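Side-chain contacts in CurJ (Moorea producens 3L, PDB 5TZ6), which probably carries out a vinylogous dehydration in curacin biosynthesis as a polyketide synthase dehydratase domain, here in an inactivated form bound to a ligand: residues I149-E152 with E153-R157; L96-N100 with N101-F105. The protein carries 1 engineered substitution. All coordinates share one frame; numbering follows the deposited sequence.

Interaction 1: I149-E152 with E153-R157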
ATOM      1  N   ILE A 149     -23.949   7.969 -34.040  1.00145.35           N
ATOM      2  CA  ILE A 149     -24.354   8.051 -32.642  1.00140.35           C
ATOM      3  C   ILE A 149     -25.878   8.168 -32.568  1.00136.36           C
ATOM      4  O   ILE A 149     -26.504   7.518 -31.728  1.00139.48           O
ATOM      5  CB  ILE A 149     -23.700   9.240 -31.906  1.00138.37           C
ATOM      6  CG1 ILE A 149     -22.244   9.414 -32.333  1.00141.02           C
ATOM      7  CG2 ILE A 149     -23.817   9.066 -30.391  1.00128.33           C
ATOM      8  CD1 ILE A 149     -22.088  10.168 -33.635  1.00144.36           C
ATOM      9  N   PRO A 150     -26.495   8.999 -33.437  1.00128.51           N
ATOM     10  CA  PRO A 150     -26.036   9.930 -34.479  1.00126.02           C
ATOM     11  C   PRO A 150     -26.151  11.407 -34.079  1.00117.31           C
ATOM     12  O   PRO A 150     -27.207  11.824 -33.600  1.00116.72           O
ATOM     13  CB  PRO A 150     -26.981   9.629 -35.650  1.00134.73           C
ATOM     14  CG  PRO A 150     -28.152   8.838 -35.042  1.00133.80           C
ATOM     15  CD  PRO A 150     -27.946   8.797 -33.555  1.00125.72           C
ATOM     16  N   LEU A 151     -25.094  12.195 -34.302  1.00109.59           N
ATOM     17  CA  LEU A 151     -25.046  13.542 -33.738  1.00104.86           C
ATOM     18  C   LEU A 151     -25.987  14.511 -34.447  1.00109.49           C
ATOM     19  O   LEU A 151     -26.554  15.399 -33.796  1.00109.48           O
ATOM     20  CB  LEU A 151     -23.612  14.076 -33.780  1.00105.07           C
ATOM     21  CG  LEU A 151     -23.409  15.573 -33.528  1.00106.22           C
ATOM     22  CD1 LEU A 151     -24.159  16.050 -32.294  1.00104.20           C
ATOM     23  CD2 LEU A 151     -21.926  15.890 -33.402  1.00116.57           C
ATOM     24  N   GLU A 152     -26.176  14.366 -35.759  1.00119.66           N
ATOM     25  CA  GLU A 152     -27.067  15.287 -36.460  1.00123.58           C
ATOM     26  C   GLU A 152     -28.531  14.887 -36.299  1.00121.39           C
ATOM     27  O   GLU A 152     -29.401  15.756 -36.175  1.00122.09           O
ATOM     28  CB  GLU A 152     -26.693  15.384 -37.943  1.00133.79           C
ATOM     29  CG  GLU A 152     -26.527  14.050 -38.651  1.00144.53           C
ATOM     30  CD  GLU A 152     -25.130  13.475 -38.485  1.00150.48           C
ATOM     31  OE1 GLU A 152     -24.229  13.874 -39.258  1.00158.89           O
ATOM     32  OE2 GLU A 152     -24.923  12.655 -37.565  1.00143.29           O
ATOM     33  N   GLU A 153     -28.825  13.583 -36.294  1.00124.37           N
ATOM     34  CA  GLU A 153     -30.178  13.137 -35.977  1.00126.29           C
ATOM     35  C   GLU A 153     -30.632  13.632 -34.610  1.00117.01           C
ATOM     36  O   GLU A 153     -31.817  13.930 -34.419  1.00114.16           O
ATOM     37  CB  GLU A 153     -30.260  11.612 -36.035  1.00129.56           C
ATOM     38  CG  GLU A 153     -31.092  11.080 -37.184  1.00143.21           C
ATOM     39  CD  GLU A 153     -32.542  11.513 -37.091  1.00147.11           C
ATOM     40  OE1 GLU A 153     -33.239  11.497 -38.129  1.00156.48           O
ATOM     41  OE2 GLU A 153     -32.984  11.877 -35.982  1.00138.71           O
ATOM     42  N   ILE A 154     -29.708  13.749 -33.656  1.00107.46           N
ATOM     43  CA  ILE A 154     -30.080  14.177 -32.313  1.00 96.88           C
ATOM     44  C   ILE A 154     -30.268  15.686 -32.260  1.00 93.52           C
ATOM     45  O   ILE A 154     -31.170  16.187 -31.579  1.00 88.93           O
ATOM     46  CB  ILE A 154     -29.035  13.696 -31.291  1.00 91.34           C
ATOM     47  CG1 ILE A 154     -29.143  12.179 -31.095  1.00 90.64           C
ATOM     48  CG2 ILE A 154     -29.207  14.427 -29.973  1.00 80.82           C
ATOM     49  CD1 ILE A 154     -27.982  11.571 -30.333  1.00 86.37           C
ATOM     50  N   GLN A 155     -29.420  16.437 -32.964  1.00 99.31           N
ATOM     51  CA  GLN A 155     -29.592  17.884 -33.014  1.00 99.53           C
ATOM     52  C   GLN A 155     -30.921  18.290 -33.635  1.00101.55           C
ATOM     53  O   GLN A 155     -31.320  19.451 -33.497  1.00102.39           O
ATOM     54  CB  GLN A 155     -28.428  18.525 -33.771  1.00103.01           C
ATOM     55  CG  GLN A 155     -27.198  18.736 -32.903  1.00101.77           C
ATOM     56  CD  GLN A 155     -25.950  19.020 -33.706  1.00108.24           C
ATOM     57  OE1 GLN A 155     -24.835  18.917 -33.195  1.00108.03           O
ATOM     58  NE2 GLN A 155     -26.128  19.373 -34.971  1.00119.18           N
ATOM     59  N   ALA A 156     -31.616  17.365 -34.298  1.00105.04           N
ATOM     60  CA  ALA A 156     -32.931  17.635 -34.865  1.00102.34           C
ATOM     61  C   ALA A 156     -34.046  17.454 -33.843  1.00108.94           C
ATOM     62  O   ALA A 156     -34.999  18.240 -33.821  1.00124.49           O
ATOM     63  CB  ALA A 156     -33.175  16.726 -36.073  1.00107.63           C
ATOM     64  N   ARG A 157     -33.956  16.420 -33.005  1.00108.31           N
ATOM     65  CA  ARG A 157     -34.949  16.216 -31.956  1.00112.93           C
ATOM     66  C   ARG A 157     -34.802  17.209 -30.810  1.00111.05           C
ATOM     67  O   ARG A 157     -35.785  17.487 -30.116  1.00107.90           O
ATOM     68  CB  ARG A 157     -34.863  14.787 -31.415  1.00113.46           C
ATOM     69  CG  ARG A 157     -35.286  13.726 -32.416  1.00121.87           C
ATOM     70  CD  ARG A 157     -35.302  12.347 -31.793  1.00119.31           C
ATOM     71  NE  ARG A 157     -33.986  11.968 -31.294  1.00120.77           N
ATOM     72  CZ  ARG A 157     -33.581  10.712 -31.148  1.00130.47           C
ATOM     73  NH1 ARG A 157     -32.365  10.454 -30.686  1.00127.65           N
ATOM     74  NH2 ARG A 157     -34.391   9.711 -31.470  1.00137.73           N
TER

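Interaction 2: L96-N100 with N101-F105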
ATOM      1  N   LEU A  96     -10.968  -4.207  -3.945  1.00 52.07           N
ATOM      2  CA  LEU A  96     -11.438  -5.071  -5.018  1.00 53.76           C
ATOM      3  C   LEU A  96     -11.355  -6.524  -4.559  1.00 61.09           C
ATOM      4  O   LEU A  96     -10.268  -7.026  -4.255  1.00 65.28           O
ATOM      5  CB  LEU A  96     -10.614  -4.856  -6.290  1.00 53.09           C
ATOM      6  CG  LEU A  96     -10.535  -3.462  -6.914  1.00 55.50           C
ATOM      7  CD1 LEU A  96      -9.779  -3.530  -8.228  1.00 54.12           C
ATOM      8  CD2 LEU A  96     -11.925  -2.875  -7.129  1.00 52.97           C
ATOM      9  N   THR A  97     -12.502  -7.195  -4.533  1.00 56.54           N
ATOM     10  CA  THR A  97     -12.595  -8.601  -4.202  1.00 60.92           C
ATOM     11  C   THR A  97     -12.783  -9.379  -5.491  1.00 56.02           C
ATOM     12  O   THR A  97     -13.717  -9.076  -6.251  1.00 55.83           O
ATOM     13  CB  THR A  97     -13.766  -8.860  -3.260  1.00 58.45           C
ATOM     14  OG1 THR A  97     -13.527  -8.195  -2.018  1.00 61.22           O
ATOM     15  CG2 THR A  97     -13.929 -10.381  -3.003  1.00 55.33           C
ATOM     16  N   PRO A  98     -11.921 -10.343  -5.799  1.00 63.56           N
ATOM     17  CA  PRO A  98     -12.081 -11.096  -7.049  1.00 65.74           C
ATOM     18  C   PRO A  98     -13.391 -11.866  -7.063  1.00 63.58           C
ATOM     19  O   PRO A  98     -13.741 -12.550  -6.102  1.00 67.05           O
ATOM     20  CB  PRO A  98     -10.872 -12.043  -7.055  1.00 64.72           C
ATOM     21  CG  PRO A  98      -9.892 -11.444  -6.101  1.00 69.83           C
ATOM     22  CD  PRO A  98     -10.702 -10.720  -5.065  1.00 70.73           C
ATOM     23  N   GLN A  99     -14.119 -11.739  -8.166  1.00 65.43           N
ATOM     24  CA  GLN A  99     -15.295 -12.555  -8.435  1.00 65.15           C
ATOM     25  C   GLN A  99     -15.056 -13.315  -9.732  1.00 65.25           C
ATOM     26  O   GLN A  99     -13.913 -13.412 -10.181  1.00 65.95           O
ATOM     27  CB  GLN A  99     -16.552 -11.687  -8.518  1.00 65.38           C
ATOM     28  CG  GLN A  99     -16.836 -10.886  -7.255  1.00 59.63           C
ATOM     29  CD  GLN A  99     -17.037 -11.764  -6.032  1.00 73.63           C
ATOM     30  OE1 GLN A  99     -17.419 -12.931  -6.145  1.00 91.20           O
ATOM     31  NE2 GLN A  99     -16.780 -11.206  -4.853  1.00 69.93           N
ATOM     32  N   ASN A 100     -16.113 -13.823 -10.362  1.00 69.79           N
ATOM     33  CA  ASN A 100     -15.976 -14.504 -11.648  1.00 68.16           C
ATOM     34  C   ASN A 100     -15.757 -13.472 -12.752  1.00 76.78           C
ATOM     35  O   ASN A 100     -16.692 -12.772 -13.152  1.00 77.32           O
ATOM     36  CB  ASN A 100     -17.205 -15.361 -11.939  1.00 67.35           C
ATOM     37  CG  ASN A 100     -17.101 -16.081 -13.270  1.00 71.23           C
ATOM     38  OD1 ASN A 100     -16.034 -16.561 -13.635  1.00 73.29           O
ATOM     39  ND2 ASN A 100     -18.209 -16.159 -13.998  1.00 72.62           N
ATOM     40  N   ASN A 101     -14.520 -13.371 -13.240  1.00 74.87           N
ATOM     41  CA  ASN A 101     -14.181 -12.474 -14.347  1.00 71.90           C
ATOM     42  C   ASN A 101     -14.600 -11.036 -14.060  1.00 70.28           C
ATOM     43  O   ASN A 101     -15.007 -10.294 -14.956  1.00 70.04           O
ATOM     44  CB  ASN A 101     -14.819 -12.964 -15.648  1.00 83.28           C
ATOM     45  CG  ASN A 101     -14.129 -14.183 -16.209  1.00102.28           C
ATOM     46  OD1 ASN A 101     -12.906 -14.310 -16.127  1.00115.33           O
ATOM     47  ND2 ASN A 101     -14.910 -15.098 -16.775  1.00110.41           N
ATOM     48  N   SER A 102     -14.479 -10.632 -12.800  1.00 66.94           N
ATOM     49  CA  SER A 102     -14.845  -9.288 -12.369  1.00 57.15           C
ATOM     50  C   SER A 102     -14.295  -9.082 -10.962  1.00 57.82           C
ATOM     51  O   SER A 102     -13.661  -9.972 -10.388  1.00 65.05           O
ATOM     52  CB  SER A 102     -16.360  -9.078 -12.420  1.00 67.49           C
ATOM     53  OG  SER A 102     -17.029  -9.928 -11.503  1.00 82.55           O
ATOM     54  N   PHE A 103     -14.527  -7.889 -10.422  1.00 54.01           N
ATOM     55  CA  PHE A 103     -14.199  -7.543  -9.047  1.00 54.00           C
ATOM     56  C   PHE A 103     -15.412  -6.870  -8.427  1.00 55.89           C
ATOM     57  O   PHE A 103     -15.966  -5.937  -9.012  1.00 59.04           O
ATOM     58  CB  PHE A 103     -13.007  -6.578  -8.965  1.00 53.29           C
ATOM     59  CG  PHE A 103     -11.711  -7.149  -9.463  1.00 58.83           C
ATOM     60  CD1 PHE A 103     -10.934  -7.954  -8.650  1.00 65.79           C
ATOM     61  CD2 PHE A 103     -11.247  -6.838 -10.729  1.00 58.27           C
ATOM     62  CE1 PHE A 103      -9.733  -8.473  -9.104  1.00 66.35           C
ATOM     63  CE2 PHE A 103     -10.048  -7.344 -11.187  1.00 70.86           C
ATOM     64  CZ  PHE A 103      -9.288  -8.166 -10.373  1.00 69.79           C
ATOM     65  N   SER A 104     -15.820  -7.319  -7.251  1.00 54.89           N
ATOM     66  CA  SER A 104     -16.703  -6.502  -6.437  1.00 52.53           C
ATOM     67  C   SER A 104     -15.858  -5.428  -5.767  1.00 53.61           C
ATOM     68  O   SER A 104     -14.734  -5.687  -5.336  1.00 52.80           O
ATOM     69  CB  SER A 104     -17.433  -7.350  -5.396  1.00 52.38           C
ATOM     70  OG  SER A 104     -16.530  -8.246  -4.765  1.00 65.78           O
ATOM     71  N   PHE A 105     -16.366  -4.209  -5.720  1.00 47.21           N
ATOM     72  CA  PHE A 105     -15.574  -3.123  -5.179  1.00 49.51           C
ATOM     73  C   PHE A 105     -16.340  -2.404  -4.084  1.00 50.31           C
ATOM     74  O   PHE A 105     -17.572  -2.266  -4.140  1.00 55.72           O
ATOM     75  CB  PHE A 105     -15.153  -2.113  -6.279  1.00 38.43           C
ATOM     76  CG  PHE A 105     -16.291  -1.301  -6.818  1.00 38.25           C
ATOM     77  CD1 PHE A 105     -16.749  -0.180  -6.128  1.00 41.53           C
ATOM     78  CD2 PHE A 105     -16.908  -1.649  -8.009  1.00 38.28           C
ATOM     79  CE1 PHE A 105     -17.815   0.576  -6.614  1.00 38.81           C
ATOM     80  CE2 PHE A 105     -17.971  -0.893  -8.508  1.00 46.35           C
ATOM     81  CZ  PHE A 105     -18.425   0.219  -7.806  1.00 39.03           C
TER

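Interaction 1: I149-E152 with E153-R157
Leu151 and Gln155, one helical turn apart, make the tightest side-chain approach across this short helix, 151-157. CD1 of Leu151 comes within 3.1 Å of Gln155 OE1, and the two side chains cross at a slant. Leu151 CG stands anti to the backbone N (chi1 167°), which sends its methyls up the same flank as the glutamine, whose chain runs straight beyond CG. The contact is therefore a methyl against an amide oxygen, without a polar bond. At the neighbouring position of the turn, CG of the Pro150 ring lies 3.6 Å from Glu153 CB, the two residues side by side and pointing the same way.

Ile154 packs over the proline backbone: its CG1 sits 3.2 Å from Pro150 O, and its CD1 reaches past that oxygen to 4.3 Å from Pro150 CD. The same carbonyl accepts the Ile154 N-H at 3.2 Å from N to Pro150 O. Gln155 N binds Leu151 O at the same length but straighter (155° at the hydrogen), whereas the bond from Ala156 N to Glu152 O is weak.

Pro150 occupies the N-cap, after a cis peptide, and its carbonyl accepts the first of these bonds. Farther out, Leu151 and Gln155 both rest on Trp260, while Ile154, buried unlike its neighbours, meets Leu196 and Tyr262. Chemically, backbone bonds of ordinary to long length, one of them weak, hold the helix, and one apolar side seats it on the strands. The glutamate carboxylates on the exposed side add negative charge near the helix start, which would probably suit the helix dipole.

Interaction 2: L96-N100 with N101-F105
Asn101 meets Asn100 at the turn, where the two side chains run side by side with amide planes 35° apart and Asn100 OD1 3.6 Å from Asn101 ND2. Positive phi at Asn101 helps reverse the chain. Ser102 follows: its O accepts Gln99 N at 2.9 Å, with the donor well above the carbonyl plane, and its OG makes a weak bond to Asn100 O.

Phe103 turns to the other face, beside Leu96 and Pro98. Leu96 CD1 lies over one face of the ring, 4.3 Å above its plane and offset toward the rim; Phe103 CD1 approaches Pro98 CA obliquely at 3.7 Å, and Thr97 O is at the ring edge.

Ser104 exchanges backbone bonds with Thr97, the Thr97 N to Ser104 O one at 2.8 Å and nearly straight (172°). With chi1 at 45° its OG sits between backbone N and carbonyl carbon, close over Thr97 CB, and takes Gln99 NE2 at 3.0 Å, in the amide plane. Replacing this serine, an alanine would remove that acceptor and is likely to leave the Gln99 amide free to turn.

Phe105 presents CB to Leu96 CD2 at 3.4 Å, while both residues touch Leu139 of strand 132-141. This antiparallel beta hairpin, strands 90-99 and 102-110, belongs to a hotdog-type dehydratase fold.

Interactions 1 and 2 are both local and lie mainly at the surface, with centres 37 Å apart and nearest atoms about 25 Å apart. They hold no element in common: 149-157 holds the whole short helix 151-157, seated on strands 194-200, 258-267 and 274-282, whereas 96-105 turns one strand back on the next, beside 132-141. Each falls in a different one of the two hotdog-related regions of the chain. In interaction 1 the hydrogen bonds across the segments are all backbone, four residues apart; interaction 2 pairs backbones across strands and adds side-chain bonds on its polar face. Buried residues are few in both: Ile154 in the first, Leu96 and Phe105 in the second.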